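Local coordinates for protein halogenase (Chondromyces crocatus, PDB 3E1T) that acts as an FAD-dependent halogenase linked to chondrochloren biosynthesis, probably using reduced flavin to install chlorine on its substrate, at residues T21-H31 with A323-L334; V128-D136 with G146-G154. All blocks are in the same frame, centred on the assembly; numbering follows the deposited sequence.

Contact 1: residues T21-H31 with A323-L334; sequences TLASFVAMRGH and ALLVARAINTCL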
loop_
_atom_site.group_PDB
_atom_site.type_symbol
_atom_site.label_atom_id
_atom_site.label_comp_id
_atom_site.label_asym_id
_atom_site.label_seq_id
_atom_site.Cartn_x
_atom_site.Cartn_y
_atom_site.Cartn_z
ATOM N N THR A 21 -9.490 -1.373 10.693
ATOM C CA THR A 21 -9.055 -0.113 11.307
ATOM C C THR A 21 -10.178 0.928 11.362
ATOM O O THR A 21 -10.402 1.569 12.406
ATOM C CB THR A 21 -7.789 0.473 10.605
ATOM O OG1 THR A 21 -6.685 -0.432 10.757
ATOM C CG2 THR A 21 -7.397 1.805 11.198
ATOM N N LEU A 22 -10.858 1.115 10.234
ATOM C CA LEU A 22 -12.026 1.998 10.160
ATOM C C LEU A 22 -13.164 1.528 11.082
ATOM O O LEU A 22 -13.706 2.316 11.835
ATOM C CB LEU A 22 -12.539 2.089 8.723
ATOM C CG LEU A 22 -13.935 2.681 8.499
ATOM C CD1 LEU A 22 -14.081 4.093 9.055
ATOM C CD2 LEU A 22 -14.259 2.682 7.041
ATOM N N ALA A 23 -13.518 0.252 11.000
ATOM C CA ALA A 23 -14.567 -0.304 11.863
ATOM C C ALA A 23 -14.263 -0.027 13.339
ATOM O O ALA A 23 -15.094 0.540 14.044
ATOM C CB ALA A 23 -14.728 -1.794 11.602
ATOM N N SER A 24 -13.059 -0.386 13.790
ATOM C CA SER A 24 -12.644 -0.135 15.175
ATOM C C SER A 24 -12.810 1.318 15.600
ATOM O O SER A 24 -13.357 1.585 16.663
ATOM C CB SER A 24 -11.200 -0.577 15.412
ATOM O OG SER A 24 -11.048 -1.949 15.132
ATOM N N PHE A 25 -12.347 2.252 14.770
ATOM C CA PHE A 25 -12.335 3.685 15.115
ATOM C C PHE A 25 -13.723 4.325 15.243
ATOM O O PHE A 25 -13.893 5.321 15.952
ATOM C CB PHE A 25 -11.527 4.493 14.080
ATOM C CG PHE A 25 -10.030 4.441 14.272
ATOM C CD1 PHE A 25 -9.470 4.270 15.533
ATOM C CD2 PHE A 25 -9.185 4.601 13.184
ATOM C CE1 PHE A 25 -8.082 4.240 15.703
ATOM C CE2 PHE A 25 -7.801 4.570 13.343
ATOM C CZ PHE A 25 -7.248 4.393 14.605
ATOM N N VAL A 26 -14.699 3.805 14.510
ATOM C CA VAL A 26 -16.049 4.341 14.597
ATOM C C VAL A 26 -16.780 3.703 15.794
ATOM O O VAL A 26 -17.470 4.395 16.535
ATOM C CB VAL A 26 -16.849 4.175 13.270
ATOM C CG1 VAL A 26 -18.302 4.644 13.444
ATOM C CG2 VAL A 26 -16.181 4.949 12.126
ATOM N N ALA A 27 -16.606 2.395 15.977
ATOM C CA ALA A 27 -17.185 1.680 17.117
ATOM C C ALA A 27 -16.658 2.210 18.450
ATOM O O ALA A 27 -17.412 2.302 19.425
ATOM C CB ALA A 27 -16.931 0.196 16.996
ATOM N N MET A 28 -15.371 2.561 18.482
ATOM C CA MET A 28 -14.735 3.201 19.637
ATOM C C MET A 28 -15.422 4.502 20.065
ATOM O O MET A 28 -15.260 4.949 21.202
ATOM C CB MET A 28 -13.252 3.483 19.353
ATOM C CG MET A 28 -12.336 2.280 19.488
ATOM S SD MET A 28 -10.613 2.596 19.018
ATOM C CE MET A 28 -10.273 4.101 19.936
ATOM N N ARG A 29 -16.180 5.101 19.151
ATOM C CA ARG A 29 -16.906 6.340 19.415
ATOM C C ARG A 29 -18.349 6.012 19.834
ATOM O O ARG A 29 -19.139 6.906 20.152
ATOM C CB ARG A 29 -16.874 7.221 18.163
ATOM C CG ARG A 29 -16.807 8.755 18.366
ATOM C CD ARG A 29 -16.142 9.226 19.666
ATOM N NE ARG A 29 -15.183 10.331 19.494
ATOM C CZ ARG A 29 -15.452 11.542 18.998
ATOM N NH1 ARG A 29 -16.667 11.862 18.560
ATOM N NH2 ARG A 29 -14.480 12.446 18.922
ATOM N N GLY A 30 -18.675 4.720 19.843
ATOM C CA GLY A 30 -19.972 4.247 20.309
ATOM C C GLY A 30 -21.042 4.234 19.236
ATOM O O GLY A 30 -22.166 4.674 19.475
ATOM N N HIS A 31 -20.692 3.727 18.055
ATOM C CA HIS A 31 -21.627 3.642 16.944
ATOM C C HIS A 31 -21.830 2.195 16.537
ATOM O O HIS A 31 -21.011 1.336 16.874
ATOM C CB HIS A 31 -21.131 4.472 15.758
ATOM C CG HIS A 31 -20.999 5.934 16.051
ATOM N ND1 HIS A 31 -19.784 6.585 16.038
ATOM C CD2 HIS A 31 -21.925 6.874 16.357
ATOM C CE1 HIS A 31 -19.967 7.864 16.320
ATOM N NE2 HIS A 31 -21.258 8.066 16.516
ATOM N N ALA A 323 -8.329 4.889 6.368
ATOM C CA ALA A 323 -9.291 4.391 7.382
ATOM C C ALA A 323 -9.539 5.398 8.505
ATOM O O ALA A 323 -10.684 5.734 8.782
ATOM C CB ALA A 323 -8.841 3.063 7.948
ATOM N N LEU A 324 -8.473 5.902 9.125
ATOM C CA LEU A 324 -8.562 7.009 10.092
ATOM C C LEU A 324 -9.280 8.254 9.580
ATOM O O LEU A 324 -10.047 8.881 10.316
ATOM C CB LEU A 324 -7.167 7.414 10.569
ATOM C CG LEU A 324 -6.995 8.571 11.560
ATOM C CD1 LEU A 324 -7.520 8.212 12.957
ATOM C CD2 LEU A 324 -5.523 8.956 11.626
ATOM N N LEU A 325 -8.982 8.647 8.344
ATOM C CA LEU A 325 -9.582 9.823 7.733
ATOM C C LEU A 325 -11.074 9.619 7.491
ATOM O O LEU A 325 -11.877 10.544 7.650
ATOM C CB LEU A 325 -8.888 10.141 6.402
ATOM C CG LEU A 325 -7.426 10.595 6.448
ATOM C CD1 LEU A 325 -6.892 10.706 5.029
ATOM C CD2 LEU A 325 -7.311 11.911 7.177
ATOM N N VAL A 326 -11.440 8.418 7.070
ATOM C CA VAL A 326 -12.851 8.121 6.832
ATOM C C VAL A 326 -13.554 8.008 8.184
ATOM O O VAL A 326 -14.639 8.556 8.359
ATOM C CB VAL A 326 -13.048 6.863 5.961
ATOM C CG1 VAL A 326 -14.497 6.372 6.020
ATOM C CG2 VAL A 326 -12.701 7.175 4.540
ATOM N N ALA A 327 -12.901 7.352 9.141
ATOM C CA ALA A 327 -13.433 7.222 10.511
ATOM C C ALA A 327 -13.759 8.576 11.106
ATOM O O ALA A 327 -14.806 8.728 11.724
ATOM C CB ALA A 327 -12.466 6.476 11.401
ATOM N N ARG A 328 -12.871 9.557 10.908
ATOM C CA ARG A 328 -13.089 10.928 11.374
ATOM C C ARG A 328 -14.246 11.624 10.691
ATOM O O ARG A 328 -14.973 12.401 11.329
ATOM C CB ARG A 328 -11.837 11.785 11.207
ATOM C CG ARG A 328 -10.768 11.483 12.216
ATOM C CD ARG A 328 -9.560 12.351 12.007
ATOM N NE ARG A 328 -8.509 11.942 12.936
ATOM C CZ ARG A 328 -7.226 12.246 12.807
ATOM N NH1 ARG A 328 -6.804 12.969 11.774
ATOM N NH2 ARG A 328 -6.366 11.811 13.711
ATOM N N ALA A 329 -14.412 11.376 9.395
ATOM C CA ALA A 329 -15.551 11.945 8.678
ATOM C C ALA A 329 -16.843 11.360 9.246
ATOM O O ALA A 329 -17.774 12.107 9.570
ATOM C CB ALA A 329 -15.444 11.700 7.173
ATOM N N ILE A 330 -16.864 10.035 9.404
ATOM C CA ILE A 330 -18.027 9.316 9.914
ATOM C C ILE A 330 -18.357 9.661 11.381
ATOM O O ILE A 330 -19.520 9.895 11.703
ATOM C CB ILE A 330 -17.874 7.793 9.743
ATOM C CG1 ILE A 330 -17.880 7.427 8.255
ATOM C CG2 ILE A 330 -18.993 7.043 10.477
ATOM C CD1 ILE A 330 -17.532 5.986 7.971
ATOM N N ASN A 331 -17.341 9.699 12.246
ATOM C CA ASN A 331 -17.524 10.052 13.665
ATOM C C ASN A 331 -17.964 11.500 13.864
ATOM O O ASN A 331 -18.666 11.808 14.829
ATOM C CB ASN A 331 -16.254 9.779 14.482
ATOM C CG ASN A 331 -16.000 8.301 14.703
ATOM O OD1 ASN A 331 -16.918 7.471 14.606
ATOM N ND2 ASN A 331 -14.748 7.957 15.017
ATOM N N THR A 332 -17.567 12.378 12.945
ATOM C CA THR A 332 -17.924 13.796 13.014
ATOM C C THR A 332 -19.332 14.077 12.473
ATOM O O THR A 332 -20.027 14.965 12.961
ATOM C CB THR A 332 -16.884 14.675 12.285
ATOM O OG1 THR A 332 -15.581 14.421 12.827
ATOM C CG2 THR A 332 -17.197 16.148 12.453
ATOM N N CYS A 333 -19.746 13.314 11.466
ATOM C CA CYS A 333 -21.077 13.451 10.876
ATOM C C CYS A 333 -22.157 12.765 11.719
ATOM O O CYS A 333 -23.278 13.261 11.824
ATOM C CB CYS A 333 -21.084 12.908 9.445
ATOM S SG CYS A 333 -20.145 13.940 8.292
ATOM N N LEU A 334 -21.813 11.628 12.319
ATOM C CA LEU A 334 -22.731 10.918 13.205
ATOM C C LEU A 334 -22.946 11.659 14.526
ATOM O O LEU A 334 -23.807 11.277 15.326
ATOM C CB LEU A 334 -22.244 9.498 13.470
ATOM C CG LEU A 334 -22.311 8.496 12.321
ATOM C CD1 LEU A 334 -21.715 7.183 12.776
ATOM C CD2 LEU A 334 -23.735 8.299 11.815
#
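Leu22 drops into a hole formed by Ala323, Val326, Ala327 and Ile330, a knobs-into-holes fit between two helices running the same way and crossing at -32°. Its CG lies opposite the backbone N (chi1 166°), which carries the CD1 methyl inward to 3.7 Å from Ala327 CB. The alanines let the backbones close up: Leu22 CB meets Ala323 CB at 3.9 Å, and Ala327 CB is also touched by Phe25 CB at 3.5 Å. From there the Phe25 ring leans obliquely on Leu324, with CE2 3.7 Å from Leu324 CD1. One turn on from Leu22, both methyls of Val26 press on Ile330 CG2.

Toward the Gly30 end the grip turns polar. With chi1 at -73° the CG of Asn331 is set trans to its own carbonyl carbon, and the amide reaches across to residues 25-31. Its ND2 donates to Phe25 O (2.9 Å, nearly straight), approaching from above the carbonyl plane, and also bonds Leu500 O. Its OD1 receives a weak bond from His31 ND1 at 3.3 Å, while that same nitrogen bonds Val26 O, which takes Arg29 N on its other face. Leu334 CD1 sits over the centre of the His31 imidazole in a CH-pi contact, 3.6 Å from the centroid. Were His31 replaced by alanine, Leu334 CD1 would probably lose the ring face it rests on, and Asn331 OD1 and Val26 O their shared imidazole donor.

Arg29 completes this end through a salt bridge to Asp498. The pair packs on strands 10-13 and 163-166, whose Leu10, Val12, Phe163 and Val165 receive Leu22, Val26, Ile330 and Leu334, while helix 340-368 packs against Val326 and Ala329.

Contact 2: residues V128-D136 with G146-G154; sequences VRERHEVID and GVRYRNTEG. With FAD (flavin-adenine dinucleotide), chain C.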
loop_
_atom_site.group_PDB
_atom_site.type_symbol
_atom_site.label_atom_id
_atom_site.label_comp_id
_atom_site.label_asym_id
_atom_site.label_seq_id
_atom_site.Cartn_x
_atom_site.Cartn_y
_atom_site.Cartn_z
ATOM N N VAL A 128 -18.344 -8.103 13.531
ATOM C CA VAL A 128 -17.648 -8.653 12.363
ATOM C C VAL A 128 -18.152 -10.052 12.025
ATOM O O VAL A 128 -18.392 -10.875 12.908
ATOM C CB VAL A 128 -16.071 -8.569 12.436
ATOM C CG1 VAL A 128 -15.610 -7.632 13.537
ATOM C CG2 VAL A 128 -15.417 -9.942 12.567
ATOM N N ARG A 129 -18.330 -10.301 10.736
ATOM C CA ARG A 129 -18.854 -11.572 10.271
ATOM C C ARG A 129 -18.051 -12.069 9.084
ATOM O O ARG A 129 -18.093 -11.472 8.003
ATOM C CB ARG A 129 -20.344 -11.431 9.931
ATOM C CG ARG A 129 -21.226 -11.473 11.173
ATOM C CD ARG A 129 -22.331 -10.440 11.142
ATOM N NE ARG A 129 -23.466 -10.888 10.348
ATOM C CZ ARG A 129 -24.705 -10.415 10.460
ATOM N NH1 ARG A 129 -24.996 -9.463 11.349
ATOM N NH2 ARG A 129 -25.654 -10.903 9.675
ATOM N N GLU A 130 -17.300 -13.147 9.309
ATOM C CA GLU A 130 -16.501 -13.783 8.269
ATOM C C GLU A 130 -17.389 -14.660 7.396
ATOM O O GLU A 130 -18.578 -14.811 7.684
ATOM C CB GLU A 130 -15.353 -14.581 8.893
ATOM C CG GLU A 130 -14.299 -13.700 9.555
ATOM C CD GLU A 130 -13.312 -14.471 10.421
ATOM O OE1 GLU A 130 -13.055 -15.664 10.159
ATOM O OE2 GLU A 130 -12.779 -13.868 11.372
ATOM N N ARG A 131 -16.814 -15.225 6.334
ATOM C CA ARG A 131 -17.548 -16.021 5.333
ATOM C C ARG A 131 -18.743 -15.297 4.688
ATOM O O ARG A 131 -19.661 -15.941 4.157
ATOM C CB ARG A 131 -17.984 -17.388 5.900
ATOM C CG ARG A 131 -16.850 -18.374 6.195
ATOM C CD ARG A 131 -15.764 -18.380 5.111
ATOM N NE ARG A 131 -16.260 -18.788 3.796
ATOM C CZ ARG A 131 -15.970 -19.944 3.206
ATOM N NH1 ARG A 131 -15.176 -20.827 3.808
ATOM N NH2 ARG A 131 -16.474 -20.217 2.007
ATOM N N HIS A 132 -18.715 -13.965 4.732
ATOM C CA HIS A 132 -19.776 -13.124 4.192
ATOM C C HIS A 132 -19.248 -12.270 3.033
ATOM O O HIS A 132 -18.440 -11.349 3.245
ATOM C CB HIS A 132 -20.346 -12.221 5.290
ATOM C CG HIS A 132 -21.216 -12.930 6.292
ATOM N ND1 HIS A 132 -22.433 -12.427 6.704
ATOM C CD2 HIS A 132 -21.039 -14.086 6.978
ATOM C CE1 HIS A 132 -22.968 -13.242 7.597
ATOM N NE2 HIS A 132 -22.141 -14.257 7.780
ATOM N N GLU A 133 -19.708 -12.570 1.817
ATOM C CA GLU A 133 -19.285 -11.840 0.618
ATOM C C GLU A 133 -20.311 -10.806 0.152
ATOM O O GLU A 133 -21.429 -11.158 -0.220
ATOM C CB GLU A 133 -18.964 -12.814 -0.522
ATOM C CG GLU A 133 -18.558 -12.134 -1.824
ATOM C CD GLU A 133 -18.153 -13.104 -2.925
ATOM O OE1 GLU A 133 -18.533 -14.297 -2.871
ATOM O OE2 GLU A 133 -17.459 -12.659 -3.862
ATOM N N VAL A 134 -19.914 -9.532 0.162
ATOM C CA VAL A 134 -20.744 -8.451 -0.385
ATOM C C VAL A 134 -20.809 -8.556 -1.909
ATOM O O VAL A 134 -19.799 -8.784 -2.578
ATOM C CB VAL A 134 -20.256 -7.055 0.063
ATOM C CG1 VAL A 134 -21.060 -5.937 -0.612
ATOM C CG2 VAL A 134 -20.368 -6.923 1.565
ATOM N N ILE A 135 -22.023 -8.416 -2.437
ATOM C CA ILE A 135 -22.323 -8.640 -3.842
ATOM C C ILE A 135 -22.586 -7.312 -4.535
ATOM O O ILE A 135 -22.157 -7.082 -5.672
ATOM C CB ILE A 135 -23.573 -9.569 -3.995
ATOM C CG1 ILE A 135 -23.384 -10.877 -3.213
ATOM C CG2 ILE A 135 -23.867 -9.877 -5.461
ATOM C CD1 ILE A 135 -22.225 -11.742 -3.714
ATOM N N ASP A 136 -23.302 -6.436 -3.839
ATOM C CA ASP A 136 -23.697 -5.149 -4.388
ATOM C C ASP A 136 -23.859 -4.170 -3.260
ATOM O O ASP A 136 -24.242 -4.557 -2.158
ATOM C CB ASP A 136 -25.048 -5.267 -5.114
ATOM C CG ASP A 136 -25.026 -6.275 -6.239
ATOM O OD1 ASP A 136 -24.447 -5.961 -7.302
ATOM O OD2 ASP A 136 -25.594 -7.375 -6.061
ATOM N N GLY A 146 -27.298 0.639 1.620
ATOM C CA GLY A 146 -27.087 -0.696 2.149
ATOM C C GLY A 146 -26.264 -1.563 1.237
ATOM O O GLY A 146 -25.662 -1.073 0.280
ATOM N N VAL A 147 -26.224 -2.852 1.546
ATOM C CA VAL A 147 -25.519 -3.821 0.728
ATOM C C VAL A 147 -26.347 -5.093 0.550
ATOM O O VAL A 147 -27.203 -5.399 1.383
ATOM C CB VAL A 147 -24.124 -4.196 1.334
ATOM C CG1 VAL A 147 -23.193 -2.977 1.381
ATOM C CG2 VAL A 147 -24.270 -4.845 2.718
ATOM N N ARG A 148 -26.105 -5.811 -0.544
ATOM C CA ARG A 148 -26.540 -7.201 -0.668
ATOM C C ARG A 148 -25.329 -8.095 -0.465
ATOM O O ARG A 148 -24.275 -7.847 -1.056
ATOM C CB ARG A 148 -27.169 -7.489 -2.042
ATOM C CG ARG A 148 -27.042 -8.968 -2.477
ATOM C CD ARG A 148 -27.916 -9.376 -3.659
ATOM N NE ARG A 148 -28.032 -8.343 -4.687
ATOM C CZ ARG A 148 -29.086 -7.549 -4.815
ATOM N NH1 ARG A 148 -30.106 -7.671 -3.980
ATOM N NH2 ARG A 148 -29.118 -6.633 -5.769
ATOM N N TYR A 149 -25.480 -9.131 0.357
ATOM C CA TYR A 149 -24.409 -10.097 0.604
ATOM C C TYR A 149 -24.928 -11.531 0.667
ATOM O O TYR A 149 -26.129 -11.749 0.770
ATOM C CB TYR A 149 -23.659 -9.763 1.907
ATOM C CG TYR A 149 -24.488 -9.864 3.177
ATOM C CD1 TYR A 149 -24.449 -11.010 3.968
ATOM C CD2 TYR A 149 -25.294 -8.804 3.594
ATOM C CE1 TYR A 149 -25.206 -11.106 5.144
ATOM C CE2 TYR A 149 -26.055 -8.884 4.764
ATOM C CZ TYR A 149 -26.002 -10.036 5.534
ATOM O OH TYR A 149 -26.749 -10.117 6.691
ATOM N N ARG A 150 -24.007 -12.492 0.606
ATOM C CA ARG A 150 -24.307 -13.890 0.923
ATOM C C ARG A 150 -23.637 -14.213 2.252
ATOM O O ARG A 150 -22.457 -13.902 2.437
ATOM C CB ARG A 150 -23.772 -14.849 -0.142
ATOM C CG ARG A 150 -23.904 -14.384 -1.580
ATOM C CD ARG A 150 -23.255 -15.393 -2.522
ATOM N NE ARG A 150 -24.105 -16.567 -2.738
ATOM C CZ ARG A 150 -23.685 -17.724 -3.247
ATOM N NH1 ARG A 150 -22.413 -17.889 -3.595
ATOM N NH2 ARG A 150 -24.540 -18.725 -3.410
ATOM N N ASN A 151 -24.379 -14.830 3.172
ATOM C CA ASN A 151 -23.812 -15.238 4.459
ATOM C C ASN A 151 -23.027 -16.550 4.337
ATOM O O ASN A 151 -22.719 -16.981 3.227
ATOM C CB ASN A 151 -24.889 -15.290 5.562
ATOM C CG ASN A 151 -25.873 -16.443 5.389
ATOM O OD1 ASN A 151 -25.707 -17.305 4.529
ATOM N ND2 ASN A 151 -26.902 -16.463 6.230
ATOM N N THR A 152 -22.705 -17.171 5.470
ATOM C CA THR A 152 -21.874 -18.381 5.506
ATOM C C THR A 152 -22.405 -19.530 4.637
ATOM O O THR A 152 -21.635 -20.193 3.938
ATOM C CB THR A 152 -21.655 -18.850 6.953
ATOM O OG1 THR A 152 -21.167 -17.750 7.731
ATOM C CG2 THR A 152 -20.649 -19.981 7.005
ATOM N N GLU A 153 -23.714 -19.768 4.685
ATOM C CA GLU A 153 -24.366 -20.655 3.714
ATOM C C GLU A 153 -24.613 -19.863 2.423
ATOM O O GLU A 153 -24.284 -18.678 2.357
ATOM C CB GLU A 153 -25.662 -21.269 4.279
ATOM C CG GLU A 153 -26.580 -20.305 5.042
ATOM C CD GLU A 153 -26.363 -20.303 6.558
ATOM O OE1 GLU A 153 -25.233 -20.582 7.027
ATOM O OE2 GLU A 153 -27.337 -20.011 7.288
ATOM N N GLY A 154 -25.175 -20.496 1.396
ATOM C CA GLY A 154 -25.405 -19.799 0.121
ATOM C C GLY A 154 -26.429 -18.666 0.144
ATOM O O GLY A 154 -26.818 -18.163 -0.909
HETATM P PA FAD C . -6.760 -6.022 1.656
HETATM O O1A FAD C . -5.588 -6.289 2.563
HETATM O O2A FAD C . -6.638 -6.585 0.283
HETATM O O5B FAD C . -8.064 -6.665 2.362
HETATM C C5B FAD C . -9.355 -6.536 1.789
HETATM C C4B FAD C . -10.280 -7.609 2.371
HETATM O O4B FAD C . -11.544 -7.585 1.739
HETATM C C3B FAD C . -9.710 -9.006 2.148
HETATM O O3B FAD C . -9.631 -9.645 3.403
HETATM C C2B FAD C . -10.718 -9.710 1.264
HETATM O O2B FAD C . -10.891 -11.034 1.684
HETATM C C1B FAD C . -11.980 -8.897 1.488
HETATM N N9A FAD C . -12.926 -8.866 0.357
HETATM C C8A FAD C . -12.667 -8.815 -0.989
HETATM N N7A FAD C . -13.853 -8.777 -1.640
HETATM C C5A FAD C . -14.860 -8.788 -0.733
HETATM C C6A FAD C . -16.260 -8.773 -0.839
HETATM N N6A FAD C . -16.874 -8.870 -2.025
HETATM N N1A FAD C . -17.014 -8.791 0.311
HETATM C C2A FAD C . -16.424 -8.857 1.547
HETATM N N3A FAD C . -15.049 -8.885 1.636
HETATM C C4A FAD C . -14.283 -8.843 0.523
HETATM N N1 FAD C . 2.105 -2.977 1.625
HETATM C C2 FAD C . 2.896 -2.760 2.719
HETATM O O2 FAD C . 2.466 -2.028 3.607
HETATM N N3 FAD C . 4.146 -3.349 2.785
HETATM C C4 FAD C . 4.601 -4.171 1.758
HETATM O O4 FAD C . 5.706 -4.715 1.824
HETATM C C4X FAD C . 3.801 -4.378 0.642
HETATM N N5 FAD C . 4.217 -5.188 -0.398
HETATM C C5X FAD C . 3.396 -5.384 -1.491
HETATM C C6 FAD C . 3.810 -6.193 -2.555
HETATM C C7 FAD C . 2.968 -6.384 -3.662
HETATM C C7M FAD C . 3.514 -7.069 -4.883
HETATM C C8 FAD C . 1.713 -5.764 -3.710
HETATM C C8M FAD C . 0.867 -5.775 -4.963
HETATM C C9 FAD C . 1.305 -4.970 -2.644
HETATM C C9A FAD C . 2.137 -4.772 -1.535
HETATM N N10 FAD C . 1.701 -3.983 -0.488
HETATM C C10 FAD C . 2.532 -3.777 0.593
HETATM C "C1'" FAD C . 0.295 -3.410 -0.479
HETATM C "C2'" FAD C . -0.679 -4.145 0.450
HETATM O "O2'" FAD C . -0.854 -5.453 -0.054
HETATM C "C3'" FAD C . -2.042 -3.439 0.490
HETATM O "O3'" FAD C . -1.886 -2.039 0.394
HETATM C "C4'" FAD C . -2.856 -3.678 1.762
HETATM O "O4'" FAD C . -3.135 -5.054 1.890
HETATM C "C5'" FAD C . -4.170 -2.900 1.674
HETATM O "O5'" FAD C . -5.054 -3.357 2.660
HETATM P P FAD C . -6.645 -3.269 2.459
HETATM O O1P FAD C . -7.310 -3.327 3.818
HETATM O O2P FAD C . -7.019 -2.001 1.758
HETATM O O3P FAD C . -7.015 -4.462 1.480
HETATM O O HOH W 1 -26.968 -9.371 -6.978
#
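The antiparallel beta hairpin of strands 133-140 and 143-150 is paired here and carries a classic beta bulge that shifts the register by one, and its outer strand binds the adenine of FAD. Glu133 and Arg150 form a hydrogen-bonded pair, followed by the non-hydrogen-bonded pair Val134 and Tyr149. At the bulge Ile135 and Asp136 both face Arg148, whose carbonyl O accepts from Ile135 N at 2.7 Å and, at greater length, from Asp136 N. Val134 turns its backbone polar atoms to the cofactor: its N donates to FAD N1A, and its O accepts from FAD N6A, both at 3.0 Å. The adenine is thus read by main-chain atoms, while the side chain of Glu133 forms a salt bridge with Arg173.

Where the strands part, the His132 ring is sandwiched, Asn151 CA over the centre of one face in a CH-pi contact and Arg129 CB over the other. The Tyr149 ring lies alongside, its plane 23° from the imidazole but slid so far that they barely overlap; CE1 comes 3.4 Å from His132 ND1. Tyr149 holds its CG between its own N and carbonyl carbon (chi1 64°), directing the ring along His132 and toward Leu36 of strand 33-36. At the bulge itself, Arg148 bends at chi3 and its NE donates to Asp136 OD2 at 3.0 Å, a salt bridge meeting the carboxylate on its anti side, with a water donating to the same oxygen.

Contact 2 is nested along the chain within the long loop that contact 1 closes, and the two illustrate how a dinucleotide-binding domain is assembled from distant parts of a sequence. Their centres lie 22 Å apart, and their nearest atoms about 6 Å, without touching. Both touch the parallel sheet: strands 10-13 and 163-166 pack against the helices of contact 1, while strand 33-36 packs against the hairpin and residues 128-129 form an edge strand of the same sheet. His132, Glu133 and Val134 of contact 2 belong to the FAD pocket, whereas contact 1 stays off the cofactor, the side chain of Thr21 lying about 8 Å from it on helix 17-27, whose start overlaps a probable GxGxxG pattern.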